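Local atomic coordinates of protein BA42 (PDB entry 4OA3), a protein that is of unknown function but binds calcium ions and consists of a stand-alone TPM domain. Residues E12-I17 with N141-G146; L67-V72 with T76-G81. All coordinates share one frame; numbering follows the deposited sequence.

Contact 1: E12-I17 with N141-G146. With CA (calcium ion), chain B.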
ATOM      1  N   GLU A  12       9.009  -3.579  16.222  1.00 20.64           N
ATOM      2  CA  GLU A  12       8.225  -2.429  16.655  1.00 21.09           C
ATOM      3  C   GLU A  12       7.764  -1.592  15.431  1.00 20.68           C
ATOM      4  O   GLU A  12       6.627  -1.147  15.395  1.00 21.82           O
ATOM      5  CB  GLU A  12       9.038  -1.569  17.643  1.00 23.47           C
ATOM      6  CG  GLU A  12       8.277  -0.385  18.216  1.00 34.64           C
ATOM      7  CD  GLU A  12       9.015   0.333  19.328  1.00 62.58           C
ATOM      8  OE1 GLU A  12       9.979   1.071  19.023  1.00 62.16           O
ATOM      9  OE2 GLU A  12       8.623   0.165  20.504  1.00 58.39           O
ATOM     10  N   GLU A  13       8.631  -1.403  14.447  1.00 18.83           N
ATOM     11  CA  GLU A  13       8.290  -0.650  13.233  1.00 17.93           C
ATOM     12  C   GLU A  13       7.241  -1.415  12.427  1.00 18.45           C
ATOM     13  O   GLU A  13       6.260  -0.840  11.956  1.00 18.23           O
ATOM     14  CB  GLU A  13       9.541  -0.422  12.394  1.00 18.73           C
ATOM     15  CG  GLU A  13      10.453   0.652  12.984  1.00 25.94           C
ATOM     16  CD  GLU A  13      11.774   0.807  12.255  1.00 31.30           C
ATOM     17  OE1 GLU A  13      12.300  -0.197  11.722  1.00 27.56           O
ATOM     18  OE2 GLU A  13      12.296   1.945  12.231  1.00 31.61           O
ATOM     19  N   GLU A  14       7.450  -2.722  12.286  1.00 15.69           N
ATOM     20  CA  GLU A  14       6.479  -3.542  11.565  1.00 16.15           C
ATOM     21  C   GLU A  14       5.116  -3.480  12.210  1.00 16.39           C
ATOM     22  O   GLU A  14       4.087  -3.376  11.531  1.00 15.70           O
ATOM     23  CB  GLU A  14       7.003  -4.959  11.525  1.00 18.05           C
ATOM     24  CG  GLU A  14       6.423  -5.745  10.403  1.00 24.20           C
ATOM     25  CD  GLU A  14       7.143  -7.034  10.068  1.00 24.25           C
ATOM     26  OE1 GLU A  14       8.274  -7.278  10.569  1.00 25.68           O
ATOM     27  OE2 GLU A  14       6.549  -7.822   9.305  1.00 23.19           O
ATOM     28  N   LYS A  15       5.074  -3.541  13.551  1.00 15.17           N
ATOM     29  CA  LYS A  15       3.833  -3.437  14.285  1.00 14.80           C
ATOM     30  C   LYS A  15       3.129  -2.103  13.991  1.00 17.00           C
ATOM     31  O   LYS A  15       1.912  -2.084  13.818  1.00 17.78           O
ATOM     32  CB  LYS A  15       4.094  -3.597  15.791  1.00 18.05           C
ATOM     33  CG  LYS A  15       2.887  -3.300  16.675  1.00 27.22           C
ATOM     34  CD  LYS A  15       3.305  -3.180  18.142  1.00 38.53           C
ATOM     35  CE  LYS A  15       2.230  -2.761  19.142  1.00 42.91           C
ATOM     36  NZ  LYS A  15       0.973  -2.236  18.539  1.00 44.74           N
ATOM     37  N   ALA A  16       3.880  -1.022  13.902  1.00 17.77           N
ATOM     38  CA  ALA A  16       3.321   0.298  13.625  1.00 18.08           C
ATOM     39  C   ALA A  16       2.703   0.340  12.229  1.00 17.53           C
ATOM     40  O   ALA A  16       1.645   0.944  12.015  1.00 17.38           O
ATOM     41  CB  ALA A  16       4.400   1.364  13.754  1.00 19.34           C
ATOM     42  N   ILE A  17       3.341  -0.344  11.278  1.00 15.04           N
ATOM     43  CA  ILE A  17       2.832  -0.390   9.911  1.00 14.49           C
ATOM     44  C   ILE A  17       1.561  -1.186   9.812  1.00 15.34           C
ATOM     45  O   ILE A  17       0.596  -0.743   9.189  1.00 14.90           O
ATOM     46  CB  ILE A  17       3.932  -0.868   8.963  1.00 17.26           C
ATOM     47  CG1 ILE A  17       5.087   0.190   8.902  1.00 16.56           C
ATOM     48  CG2 ILE A  17       3.382  -1.121   7.570  1.00 17.88           C
ATOM     49  CD1 ILE A  17       6.365  -0.355   8.384  1.00 19.93           C
ATOM     50  N   ASN A 141      -3.301  -8.039   6.570  1.00 14.35           N
ATOM     51  CA  ASN A 141      -2.585  -6.782   6.768  1.00 13.75           C
ATOM     52  C   ASN A 141      -1.089  -7.028   6.956  1.00 17.39           C
ATOM     53  O   ASN A 141      -0.341  -6.068   7.026  1.00 17.42           O
ATOM     54  CB  ASN A 141      -3.150  -6.035   7.944  1.00 16.08           C
ATOM     55  CG  ASN A 141      -4.606  -5.661   7.800  1.00 17.82           C
ATOM     56  OD1 ASN A 141      -5.215  -5.714   6.734  1.00 16.77           O
ATOM     57  ND2 ASN A 141      -5.148  -5.147   8.917  1.00 19.46           N
ATOM     58  N   THR A 142      -0.680  -8.303   6.952  1.00 16.88           N
ATOM     59  CA  THR A 142       0.724  -8.740   7.061  1.00 16.76           C
ATOM     60  C   THR A 142       1.580  -8.058   6.028  1.00 16.73           C
ATOM     61  O   THR A 142       1.177  -8.013   4.856  1.00 16.52           O
ATOM     62  CB  THR A 142       0.794 -10.255   6.695  1.00 20.06           C
ATOM     63  OG1 THR A 142      -0.295 -10.949   7.242  1.00 20.99           O
ATOM     64  CG2 THR A 142       2.071 -10.942   7.122  1.00 25.04           C
ATOM     65  N   ILE A 143       2.822  -7.706   6.385  1.00 13.77           N
ATOM     66  CA  ILE A 143       3.761  -7.177   5.401  1.00 13.52           C
ATOM     67  C   ILE A 143       4.306  -8.395   4.655  1.00 15.80           C
ATOM     68  O   ILE A 143       4.787  -9.362   5.275  1.00 17.95           O
ATOM     69  CB  ILE A 143       4.891  -6.373   6.065  1.00 15.13           C
ATOM     70  CG1 ILE A 143       4.284  -5.158   6.810  1.00 15.70           C
ATOM     71  CG2 ILE A 143       5.945  -5.899   5.010  1.00 17.34           C
ATOM     72  CD1 ILE A 143       5.289  -4.259   7.400  1.00 25.50           C
ATOM     73  N   SER A 144       4.195  -8.372   3.342  1.00 13.29           N
ATOM     74  CA  SER A 144       4.682  -9.448   2.511  1.00 14.28           C
ATOM     75  C   SER A 144       6.165  -9.183   2.278  1.00 16.42           C
ATOM     76  O   SER A 144       6.586  -8.057   1.953  1.00 16.29           O
ATOM     77  CB  SER A 144       3.901  -9.462   1.198  1.00 14.36           C
ATOM     78  OG  SER A 144       4.552 -10.246   0.217  1.00 17.23           O
ATOM     79  N   LYS A 145       6.984 -10.220   2.474  1.00 17.24           N
ATOM     80  CA  LYS A 145       8.422 -10.115   2.239  1.00 18.97           C
ATOM     81  C   LYS A 145       8.885 -11.076   1.149  1.00 26.31           C
ATOM     82  O   LYS A 145       8.500 -12.231   1.165  1.00 26.51           O
ATOM     83  CB  LYS A 145       9.177 -10.350   3.541  1.00 21.45           C
ATOM     84  CG  LYS A 145       8.822  -9.300   4.583  1.00 33.37           C
ATOM     85  CD  LYS A 145      10.025  -8.883   5.408  1.00 46.51           C
ATOM     86  CE  LYS A 145       9.669  -7.813   6.403  1.00 54.07           C
ATOM     87  NZ  LYS A 145       8.670  -8.282   7.384  1.00 61.37           N
ATOM     88  N   GLY A 146       9.652 -10.546   0.195  1.00 24.78           N
ATOM     89  CA  GLY A 146      10.221 -11.303  -0.933  1.00 31.66           C
ATOM     90  C   GLY A 146      11.711 -10.997  -1.094  1.00 43.93           C
ATOM     91  O   GLY A 146      12.286 -10.281  -0.242  1.00 43.56           O
ATOM     92  OXT GLY A 146      12.301 -11.459  -2.095  1.00 71.26           O
TER
HETATM   93 CA    CA B 201      -6.801  -5.848   5.094  1.00 13.86          CA
HETATM   94  O   HOH W   1       6.410  -9.657   7.462  1.00 31.67           O
HETATM   95  O   HOH W   2      -4.865  -5.738   3.682  1.00 13.55           O
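Glu14 on helix 11-24 reaches across to Ile143 and Lys145 near the C-terminus, tying a helix of the TPM domain's alpha/beta fold to its last edge strand, 144-145. From CB outwards, the Glu14 chain first turns CG opposite the backbone N (chi1 -157°), and beyond CG it is extended toward Lys145. CG rests on the end of the Ile143 side chain, 3.5 Å from its CD1. Past CD, the carboxylate meets Lys145, whose chain comes from the opposite direction: OE2 forms a salt bridge with NZ at 2.9 Å, while OE1 stays further off, 3.4 Å from the same NZ. The bridge is therefore lopsided, made through one carboxylate oxygen.

Water 1 sits beside it, giving one proton to Glu14 OE2 and the other to Ile143 O while accepting from Lys145 NZ. A charged pair at the margin is thus tied to the backbone carbonyl of Ile143, just before the strand.

Beneath the polar layer, Ile143 CD1 also touches Ile17 CG2 at 3.7 Å, the two side chains crossing at about a right angle. Leu9, together with Leu114 and Ile118 of helix 110-128, closes round Ile17, and Val34 and Leu36 of strand 31-37 back Ile143.

Segment 141-146 begins in a calcium site shared with Glu25, Glu31, Asp137 and Leu139, where the Asn141 side chain also touches Ile21 and Arg22 of helix 11-24. There Asn141 OD1 binds the calcium ion at 2.3 Å, with water 2 bound to the same ion at 2.4 Å.

Contact 2: L67-V72 with T76-G81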
ATOM      1  N   LEU A  67      -1.436  -2.252  -3.488  1.00 12.83           N
ATOM      2  CA  LEU A  67      -0.148  -2.699  -3.014  1.00 12.46           C
ATOM      3  C   LEU A  67       0.813  -1.523  -3.023  1.00 14.55           C
ATOM      4  O   LEU A  67       0.957  -0.840  -4.044  1.00 14.06           O
ATOM      5  CB  LEU A  67       0.423  -3.790  -3.948  1.00 12.70           C
ATOM      6  CG  LEU A  67       1.815  -4.302  -3.594  1.00 14.99           C
ATOM      7  CD1 LEU A  67       1.837  -4.979  -2.235  1.00 15.89           C
ATOM      8  CD2 LEU A  67       2.303  -5.277  -4.656  1.00 16.32           C
ATOM      9  N   ILE A  68       1.478  -1.294  -1.897  1.00 12.54           N
ATOM     10  CA  ILE A  68       2.622  -0.420  -1.773  1.00 12.58           C
ATOM     11  C   ILE A  68       3.844  -1.333  -1.848  1.00 14.57           C
ATOM     12  O   ILE A  68       4.171  -2.055  -0.914  1.00 13.71           O
ATOM     13  CB  ILE A  68       2.617   0.398  -0.491  1.00 15.25           C
ATOM     14  CG1 ILE A  68       1.368   1.265  -0.445  1.00 15.38           C
ATOM     15  CG2 ILE A  68       3.904   1.257  -0.387  1.00 16.95           C
ATOM     16  CD1 ILE A  68       1.178   2.004   0.934  1.00 16.39           C
ATOM     17  N   TYR A  69       4.456  -1.342  -3.013  1.00 14.20           N
ATOM     18  CA  TYR A  69       5.622  -2.163  -3.306  1.00 14.23           C
ATOM     19  C   TYR A  69       6.899  -1.362  -3.093  1.00 15.23           C
ATOM     20  O   TYR A  69       7.017  -0.269  -3.653  1.00 15.26           O
ATOM     21  CB  TYR A  69       5.524  -2.640  -4.763  1.00 14.91           C
ATOM     22  CG  TYR A  69       6.786  -3.262  -5.278  1.00 15.48           C
ATOM     23  CD1 TYR A  69       7.780  -2.480  -5.847  1.00 16.71           C
ATOM     24  CD2 TYR A  69       7.023  -4.617  -5.139  1.00 15.14           C
ATOM     25  CE1 TYR A  69       8.987  -3.027  -6.245  1.00 17.41           C
ATOM     26  CE2 TYR A  69       8.194  -5.188  -5.615  1.00 15.69           C
ATOM     27  CZ  TYR A  69       9.219  -4.367  -6.060  1.00 16.02           C
ATOM     28  OH  TYR A  69      10.419  -4.832  -6.549  1.00 17.61           O
ATOM     29  N   VAL A  70       7.815  -1.877  -2.315  1.00 14.50           N
ATOM     30  CA  VAL A  70       9.077  -1.214  -2.052  1.00 14.65           C
ATOM     31  C   VAL A  70      10.277  -2.088  -2.375  1.00 17.86           C
ATOM     32  O   VAL A  70      10.351  -3.219  -1.926  1.00 17.01           O
ATOM     33  CB  VAL A  70       9.168  -0.723  -0.602  1.00 19.96           C
ATOM     34  CG1 VAL A  70      10.411   0.138  -0.389  1.00 20.74           C
ATOM     35  CG2 VAL A  70       7.906   0.035  -0.192  1.00 20.49           C
ATOM     36  N   ALA A  71      11.227  -1.503  -3.125  1.00 18.32           N
ATOM     37  CA  ALA A  71      12.531  -2.084  -3.410  1.00 20.01           C
ATOM     38  C   ALA A  71      13.471  -1.366  -2.441  1.00 23.98           C
ATOM     39  O   ALA A  71      13.814  -0.212  -2.671  1.00 24.10           O
ATOM     40  CB  ALA A  71      12.927  -1.824  -4.861  1.00 21.35           C
ATOM     41  N   VAL A  72      13.845  -2.040  -1.356  1.00 23.84           N
ATOM     42  CA  VAL A  72      14.551  -1.405  -0.233  1.00 26.49           C
ATOM     43  C   VAL A  72      15.995  -0.963  -0.522  1.00 34.53           C
ATOM     44  O   VAL A  72      16.382   0.098  -0.034  1.00 35.87           O
ATOM     45  CB  VAL A  72      14.436  -2.235   1.065  1.00 30.76           C
ATOM     46  CG1 VAL A  72      15.080  -1.494   2.242  1.00 31.96           C
ATOM     47  CG2 VAL A  72      12.968  -2.546   1.377  1.00 29.73           C
ATOM     48  N   THR A  76      13.045   2.894  -3.792  1.00 29.54           N
ATOM     49  CA  THR A  76      12.081   3.189  -4.834  1.00 26.32           C
ATOM     50  C   THR A  76      10.856   2.381  -4.482  1.00 23.88           C
ATOM     51  O   THR A  76      10.963   1.362  -3.778  1.00 23.08           O
ATOM     52  CB  THR A  76      12.609   2.845  -6.232  1.00 36.18           C
ATOM     53  OG1 THR A  76      12.944   1.460  -6.323  1.00 35.60           O
ATOM     54  CG2 THR A  76      13.806   3.703  -6.620  1.00 33.88           C
ATOM     55  N   PHE A  77       9.708   2.818  -5.003  1.00 18.74           N
ATOM     56  CA  PHE A  77       8.442   2.175  -4.707  1.00 16.10           C
ATOM     57  C   PHE A  77       7.440   2.432  -5.771  1.00 18.26           C
ATOM     58  O   PHE A  77       7.580   3.352  -6.593  1.00 18.46           O
ATOM     59  CB  PHE A  77       7.925   2.636  -3.327  1.00 16.39           C
ATOM     60  CG  PHE A  77       7.628   4.104  -3.228  1.00 17.40           C
ATOM     61  CD1 PHE A  77       8.608   4.998  -2.820  1.00 21.02           C
ATOM     62  CD2 PHE A  77       6.360   4.588  -3.489  1.00 17.78           C
ATOM     63  CE1 PHE A  77       8.329   6.355  -2.716  1.00 21.35           C
ATOM     64  CE2 PHE A  77       6.089   5.953  -3.402  1.00 19.36           C
ATOM     65  CZ  PHE A  77       7.069   6.814  -2.988  1.00 19.54           C
ATOM     66  N   VAL A  78       6.387   1.635  -5.757  1.00 15.07           N
ATOM     67  CA  VAL A  78       5.272   1.715  -6.649  1.00 16.29           C
ATOM     68  C   VAL A  78       4.007   1.558  -5.843  1.00 18.18           C
ATOM     69  O   VAL A  78       3.960   0.704  -4.966  1.00 17.25           O
ATOM     70  CB  VAL A  78       5.336   0.560  -7.724  1.00 22.46           C
ATOM     71  CG1 VAL A  78       4.029   0.422  -8.536  1.00 22.39           C
ATOM     72  CG2 VAL A  78       6.496   0.785  -8.654  1.00 24.09           C
ATOM     73  N   ILE A  79       2.995   2.342  -6.168  0.50 14.98           N
ATOM     74  CA  ILE A  79       1.672   2.189  -5.618  0.50 13.54           C
ATOM     75  C   ILE A  79       0.882   1.605  -6.761  0.50 18.18           C
ATOM     76  O   ILE A  79       0.784   2.221  -7.842  0.50 16.58           O
ATOM     77  CB  ILE A  79       1.097   3.519  -5.140  0.50 14.75           C
ATOM     78  CG1 ILE A  79       1.951   4.110  -4.004  0.50 15.44           C
ATOM     79  CG2 ILE A  79      -0.342   3.318  -4.687  0.50 14.09           C
ATOM     80  CD1 ILE A  79       1.810   5.653  -3.906  0.50 11.72           C
ATOM     81  N   TYR A  80       0.402   0.376  -6.571  1.00 15.02           N
ATOM     82  CA  TYR A  80      -0.348  -0.341  -7.589  1.00 14.74           C
ATOM     83  C   TYR A  80      -1.728  -0.646  -7.069  1.00 17.52           C
ATOM     84  O   TYR A  80      -1.880  -1.439  -6.144  1.00 16.47           O
ATOM     85  CB  TYR A  80       0.404  -1.637  -7.947  1.00 16.74           C
ATOM     86  CG  TYR A  80      -0.248  -2.445  -9.041  1.00 19.61           C
ATOM     87  CD1 TYR A  80      -1.296  -3.312  -8.765  1.00 20.39           C
ATOM     88  CD2 TYR A  80       0.139  -2.292 -10.370  1.00 22.67           C
ATOM     89  CE1 TYR A  80      -2.024  -3.910  -9.786  1.00 22.16           C
ATOM     90  CE2 TYR A  80      -0.523  -2.959 -11.394  1.00 25.53           C
ATOM     91  CZ  TYR A  80      -1.605  -3.774 -11.098  1.00 30.63           C
ATOM     92  OH  TYR A  80      -2.299  -4.420 -12.097  1.00 34.09           O
ATOM     93  N   GLY A  81      -2.727  -0.024  -7.661  1.00 17.04           N
ATOM     94  CA  GLY A  81      -4.115  -0.249  -7.325  1.00 16.46           C
ATOM     95  C   GLY A  81      -4.784  -1.151  -8.351  1.00 18.78           C
ATOM     96  O   GLY A  81      -4.393  -1.179  -9.527  1.00 17.50           O
TER
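Tyr69 and Val78 face each other in the middle of two antiparallel strands, joined by a pair of backbone bonds: Tyr69 N to Val78 O and Val78 N to Tyr69 O, both 2.9 Å. The same pairing recurs at Leu67 and Tyr80, where Tyr80 N meets Leu67 O almost straight, at 177°. Between these pairs lie the non-hydrogen-bonded positions, Ile68 with Ile79 and Val70 with Phe77.

The side chains of Ile68, Val70, Phe77 and Ile79 share one face. Here Phe77 CB sits close to the neighbouring backbone, 3.1 Å from Tyr69 O, and lies 4.1 Å from Val70 CG2. With CG set between the backbone N and the carbonyl carbon (chi1 63°), its ring is carried off the neighbouring strand to meet Phe105 of helix 95-105. On the other face, helix 44-54 packs against Leu67, Tyr69, Val78 and Tyr80; the Tyr69 hydroxyl is hydrogen-bonded to Glu37 and Ser40.

Toward the turn the pairing slackens. Ala71 N still holds Thr76 O at 3.0 Å, but the return bond from Thr76 N to Ala71 O is weak, 3.4 Å and bent to 142°. Thr76 is exposed, and its OG1 comes no nearer than 3.6 Å to Ala71 CB.

The two strands form a beta hairpin, with 76-81 as the antiparallel edge of a mixed sheet sandwiched between helices.

Both contacts belong to one four-stranded sheet but sit at its opposite edges: contact 1 involves edge strand 144-145, contact 2 the hairpin whose strand 76-81 forms the other edge. Their centres lie 14 Å apart and they do not touch, although helix 110-128 packs on side chains from each. Contact 2 is local in sequence, largely buried and held by main-chain bonds; contact 1 joins distant parts of the chain, encloses the hairpin in sequence, and relies on side chains alone, apart from a water-mediated link. It is also the more mixed, with isoleucines buried inside and a charged pair nearer solvent, and it alone includes a calcium ligand.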